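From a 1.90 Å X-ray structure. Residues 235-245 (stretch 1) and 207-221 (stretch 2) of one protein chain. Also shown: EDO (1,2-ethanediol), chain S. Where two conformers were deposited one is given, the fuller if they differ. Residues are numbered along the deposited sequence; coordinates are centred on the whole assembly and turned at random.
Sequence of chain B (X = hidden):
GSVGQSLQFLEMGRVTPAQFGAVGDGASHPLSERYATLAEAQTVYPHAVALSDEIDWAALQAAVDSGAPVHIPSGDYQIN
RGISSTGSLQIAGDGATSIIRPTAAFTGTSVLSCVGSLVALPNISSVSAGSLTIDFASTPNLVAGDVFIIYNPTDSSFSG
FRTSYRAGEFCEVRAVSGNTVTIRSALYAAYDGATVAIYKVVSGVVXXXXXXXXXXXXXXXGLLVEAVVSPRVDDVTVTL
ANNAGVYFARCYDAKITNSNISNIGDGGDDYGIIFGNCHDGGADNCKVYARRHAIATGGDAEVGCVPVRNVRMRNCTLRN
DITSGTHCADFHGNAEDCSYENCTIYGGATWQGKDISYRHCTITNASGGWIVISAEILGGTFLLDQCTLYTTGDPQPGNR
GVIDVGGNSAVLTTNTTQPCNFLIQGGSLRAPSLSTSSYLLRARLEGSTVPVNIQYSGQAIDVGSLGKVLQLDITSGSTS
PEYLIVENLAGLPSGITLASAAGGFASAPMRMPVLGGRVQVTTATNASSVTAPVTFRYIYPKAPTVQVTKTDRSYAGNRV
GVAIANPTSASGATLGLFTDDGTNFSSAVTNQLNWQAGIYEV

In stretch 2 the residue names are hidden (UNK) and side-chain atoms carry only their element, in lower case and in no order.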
# COMPACT_ATOMS: atom_id res chain seq x y z
N ASP B 235 13.59 -5.96 -16.92
CA ASP B 235 14.90 -6.49 -16.59
C ASP B 235 15.99 -5.81 -17.44
O ASP B 235 16.89 -6.47 -17.93
CB ASP B 235 14.86 -8.02 -16.81
CG ASP B 235 16.10 -8.73 -16.32
OD1 ASP B 235 16.72 -8.25 -15.34
OD2 ASP B 235 16.46 -9.78 -16.93
N VAL B 236 15.91 -4.49 -17.62
CA VAL B 236 16.96 -3.81 -18.37
C VAL B 236 17.83 -2.97 -17.46
O VAL B 236 17.40 -2.51 -16.40
CB VAL B 236 16.47 -2.95 -19.57
CG1 VAL B 236 15.61 -3.77 -20.54
CG2 VAL B 236 15.76 -1.69 -19.09
N THR B 237 19.07 -2.78 -17.88
CA THR B 237 19.96 -1.85 -17.21
C THR B 237 20.29 -0.74 -18.20
O THR B 237 20.69 -1.02 -19.31
CB THR B 237 21.23 -2.56 -16.73
OG1 THR B 237 20.87 -3.60 -15.81
CG2 THR B 237 22.15 -1.57 -15.99
N VAL B 238 20.09 0.52 -17.83
CA VAL B 238 20.40 1.61 -18.76
C VAL B 238 21.22 2.66 -18.05
O VAL B 238 20.85 3.11 -16.97
CB VAL B 238 19.12 2.27 -19.30
CG1 VAL B 238 19.47 3.38 -20.30
CG2 VAL B 238 18.18 1.20 -19.96
N THR B 239 22.34 3.06 -18.64
CA THR B 239 23.06 4.22 -18.13
C THR B 239 23.23 5.20 -19.27
O THR B 239 23.23 4.81 -20.45
CB THR B 239 24.45 3.87 -17.55
OG1 THR B 239 25.32 3.42 -18.60
CG2 THR B 239 24.32 2.80 -16.47
N LEU B 240 23.35 6.47 -18.93
CA LEU B 240 23.37 7.51 -19.94
C LEU B 240 23.88 8.74 -19.23
O LEU B 240 23.88 8.80 -18.00
CB LEU B 240 21.95 7.77 -20.47
CG LEU B 240 21.76 8.77 -21.61
CD1 LEU B 240 22.33 8.19 -22.90
CD2 LEU B 240 20.31 9.15 -21.79
N ALA B 241 24.34 9.72 -20.01
CA ALA B 241 24.70 11.03 -19.47
C ALA B 241 24.10 12.05 -20.41
O ALA B 241 24.83 12.75 -21.11
CB ALA B 241 26.20 11.17 -19.41
N ASN B 242 22.78 12.10 -20.45
CA ASN B 242 22.06 12.99 -21.35
C ASN B 242 20.63 13.24 -20.87
O ASN B 242 20.41 13.48 -19.66
CB ASN B 242 22.11 12.44 -22.79
CG ASN B 242 22.01 13.56 -23.85
OD1 ASN B 242 20.94 14.14 -24.07
ND2 ASN B 242 23.13 13.86 -24.51
N ASN B 243 19.65 13.22 -21.77
CA ASN B 243 18.31 13.72 -21.41
C ASN B 243 17.36 12.74 -20.73
O ASN B 243 16.72 13.12 -19.76
CB ASN B 243 17.62 14.38 -22.61
CG ASN B 243 16.53 15.37 -22.17
OD1 ASN B 243 16.82 16.38 -21.53
ND2 ASN B 243 15.29 15.07 -22.49
N ALA B 244 17.25 11.50 -21.22
CA ALA B 244 16.29 10.54 -20.64
C ALA B 244 16.78 9.12 -20.79
O ALA B 244 17.04 8.67 -21.90
CB ALA B 244 14.93 10.67 -21.29
N GLY B 245 16.89 8.41 -19.67
CA GLY B 245 17.25 7.00 -19.73
C GLY B 245 16.23 6.24 -20.56
O GLY B 245 16.58 5.57 -21.52
N UNK B 207 8.75 -5.17 -27.07
CA UNK B 207 9.17 -5.93 -25.90
C UNK B 207 10.70 -5.87 -25.85
O UNK B 207 11.36 -6.40 -26.73
o UNK B 207 8.19 -9.24 -24.57
o UNK B 207 9.53 -7.70 -23.79
c UNK B 207 8.66 -7.38 -26.00
c UNK B 207 8.80 -8.16 -24.69
N UNK B 208 11.22 -5.18 -24.85
CA UNK B 208 12.65 -5.05 -24.67
C UNK B 208 12.94 -5.68 -23.32
O UNK B 208 12.33 -5.31 -22.31
c UNK B 208 12.48 -2.82 -25.87
c UNK B 208 13.08 -3.56 -24.67
c UNK B 208 12.85 -3.40 -27.22
c UNK B 208 14.61 -3.41 -24.62
N UNK B 209 13.84 -6.64 -23.29
CA UNK B 209 14.17 -7.27 -22.01
C UNK B 209 15.60 -7.75 -21.89
O UNK B 209 16.23 -8.13 -22.88
c UNK B 209 13.19 -8.42 -21.72
N UNK B 210 16.12 -7.70 -20.66
CA UNK B 210 17.31 -8.46 -20.31
C UNK B 210 18.50 -8.08 -21.15
O UNK B 210 19.18 -8.97 -21.71
c UNK B 210 17.01 -9.94 -20.48
o UNK B 210 16.09 -10.36 -19.49
N UNK B 211 18.73 -6.77 -21.26
CA UNK B 211 19.89 -6.22 -21.95
C UNK B 211 20.41 -5.06 -21.09
O UNK B 211 19.74 -4.59 -20.16
c UNK B 211 18.39 -3.70 -24.53
c UNK B 211 19.14 -6.85 -24.30
c UNK B 211 19.55 -5.70 -23.37
c UNK B 211 18.47 -4.61 -23.31
N UNK B 212 21.62 -4.63 -21.40
CA UNK B 212 22.18 -3.41 -20.83
C UNK B 212 22.55 -2.44 -21.94
O UNK B 212 23.20 -2.81 -22.92
c UNK B 212 23.39 -3.73 -19.95
c UNK B 212 24.17 -2.47 -19.49
c UNK B 212 25.17 -2.74 -18.38
n UNK B 212 25.58 -4.01 -18.19
o UNK B 212 25.59 -1.80 -17.70
N UNK B 213 22.08 -1.20 -21.82
CA UNK B 213 22.48 -0.14 -22.72
C UNK B 213 23.47 0.74 -21.95
O UNK B 213 23.12 1.26 -20.89
c UNK B 213 21.26 0.69 -23.13
c UNK B 213 19.06 0.52 -24.32
c UNK B 213 21.68 2.05 -23.77
c UNK B 213 20.40 -0.12 -24.09
N UNK B 214 24.71 0.86 -22.44
CA UNK B 214 25.62 1.84 -21.85
C UNK B 214 25.67 3.00 -22.82
O UNK B 214 26.45 2.98 -23.79
c UNK B 214 27.01 1.27 -21.62
c UNK B 214 26.90 0.00 -20.76
c UNK B 214 27.93 2.32 -20.96
N UNK B 215 24.80 3.99 -22.58
CA UNK B 215 24.49 5.02 -23.55
C UNK B 215 25.55 6.09 -23.80
O UNK B 215 25.70 6.58 -24.92
N UNK B 216 26.28 6.46 -22.76
CA UNK B 216 27.28 7.51 -22.89
C UNK B 216 26.65 8.90 -22.95
O UNK B 216 25.52 9.13 -22.50
N UNK B 217 27.38 9.82 -23.57
CA UNK B 217 27.03 11.22 -23.53
C UNK B 217 26.30 11.73 -24.75
O UNK B 217 25.78 12.83 -24.73
c UNK B 217 29.02 11.79 -22.07
c UNK B 217 28.30 12.08 -23.40
o UNK B 217 29.17 11.79 -24.51
N UNK B 218 26.27 10.95 -25.84
CA UNK B 218 25.67 11.47 -27.08
C UNK B 218 24.14 11.35 -27.27
O UNK B 218 23.48 12.33 -27.62
c UNK B 218 26.39 10.91 -28.36
c UNK B 218 27.89 11.25 -28.31
c UNK B 218 25.73 11.49 -29.61
N UNK B 219 23.58 10.14 -27.08
CA UNK B 219 22.14 9.93 -27.33
C UNK B 219 21.29 10.79 -26.42
O UNK B 219 21.68 10.92 -25.27
c UNK B 219 23.33 7.83 -27.12
c UNK B 219 24.23 8.90 -26.60
c UNK B 219 21.94 8.45 -26.97
N UNK B 220 20.19 11.36 -26.90
CA UNK B 220 19.25 12.02 -25.99
C UNK B 220 18.56 11.02 -25.11
O UNK B 220 18.33 11.29 -23.93
c UNK B 220 16.08 14.43 -28.34
c UNK B 220 18.17 12.79 -26.74
c UNK B 220 18.71 13.87 -27.62
s UNK B 220 17.55 15.24 -27.72
N UNK B 221 18.18 9.87 -25.69
CA UNK B 221 17.46 8.86 -24.95
C UNK B 221 18.19 7.55 -24.98
O UNK B 221 18.81 7.21 -25.99
c UNK B 221 16.10 8.62 -25.61
n UNK B 221 14.95 10.17 -27.05
o UNK B 221 15.07 10.62 -24.84
c UNK B 221 15.32 9.88 -25.80
C1 EDO S . 18.05 -4.53 -13.68
O1 EDO S . 17.28 -4.98 -12.56
C2 EDO S . 19.12 -5.56 -14.01
O2 EDO S . 18.51 -6.84 -13.99
O HOH W 1 20.42 -5.73 -17.53
O HOH W 2 26.54 5.55 -19.86
O HOH W 3 14.57 13.32 -24.55

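Position 207 carries two carbons, the second bearing two oxygens, and lies out of reach of stretch 1; this carboxylate is D207. At 208 four carbons fork at the first, one arm two carbons long, and a carbon of the fork lies near V236: I208, with CG2 4.2 Å from V236 CG1. A single carbon at 209 gives A209.

Position 210 has one carbon and then one oxygen, the mark of a serine. S210 OG donates to D235 OD2 at 2.7 Å, while S210 N makes a weak bond to D235 O (3.1 Å). The other carboxylate oxygen, D235 OD1, accepts from O2 of the ethanediol at 2.6 Å. At 211 another four-carbon fork with one longer arm packs on V236; in I211, CG1 is 4.1 Å from V236 CG1.

Three carbons at 212, the last carrying one oxygen and one nitrogen, define Q212, whose OE1 approaches T237 CG2 at 3.8 Å. Position 213 is again a four-carbon fork with one long arm, I213, sharing a sheet face with V238 (I213 CB to V238 CG1, 4.3 Å). Position 214 has one carbon carrying two more: V214, with CG1 3.7 Å from T239 OG1.

No side-chain atoms exist at 215 or 216. At G215 an ideal CB would sit 2.6 Å from L240 CD1 and 2.8 Å from T239 O, so there is no room for one. G216 would meet no such obstacle, but its phi of 76° itself favours glycine.

At 217 one carbon bears an oxygen and a carbon, the latter near A241: T217, with CG2 3.9 Å from A241 CB. Three carbons forked at the first, pointing away, make 218 V218. The three carbons at 219 close a ring onto the backbone nitrogen: P219, whose CB lies 4.1 Å from L240 CD1. An unbranched chain of two carbons, sulfur and carbon at 220 is M220. Finally, 221 has two carbons, the second with an oxygen and a nitrogen, beside A244: N221. Its OD1, 3.6 Å from A244 CB, also accepts from a water that takes a hydrogen bond from N243 ND2.

The contact is a parallel pairing in which T237 N to I211 O (3.0 Å), I213 N to T237 O (2.9 Å), T239 N to I213 O (3.0 Å) and G215 N to T239 O (2.8 Å) alternate. The register then shifts by two across loops held by A241 N to G216 O (2.8 Å) and N242 ND2 to T217 O (2.9 Å), before A244 N to M220 O (2.9 Å) resumes the pairing.

Stretch 2 207-221: DIASIQIVGGTVPMN
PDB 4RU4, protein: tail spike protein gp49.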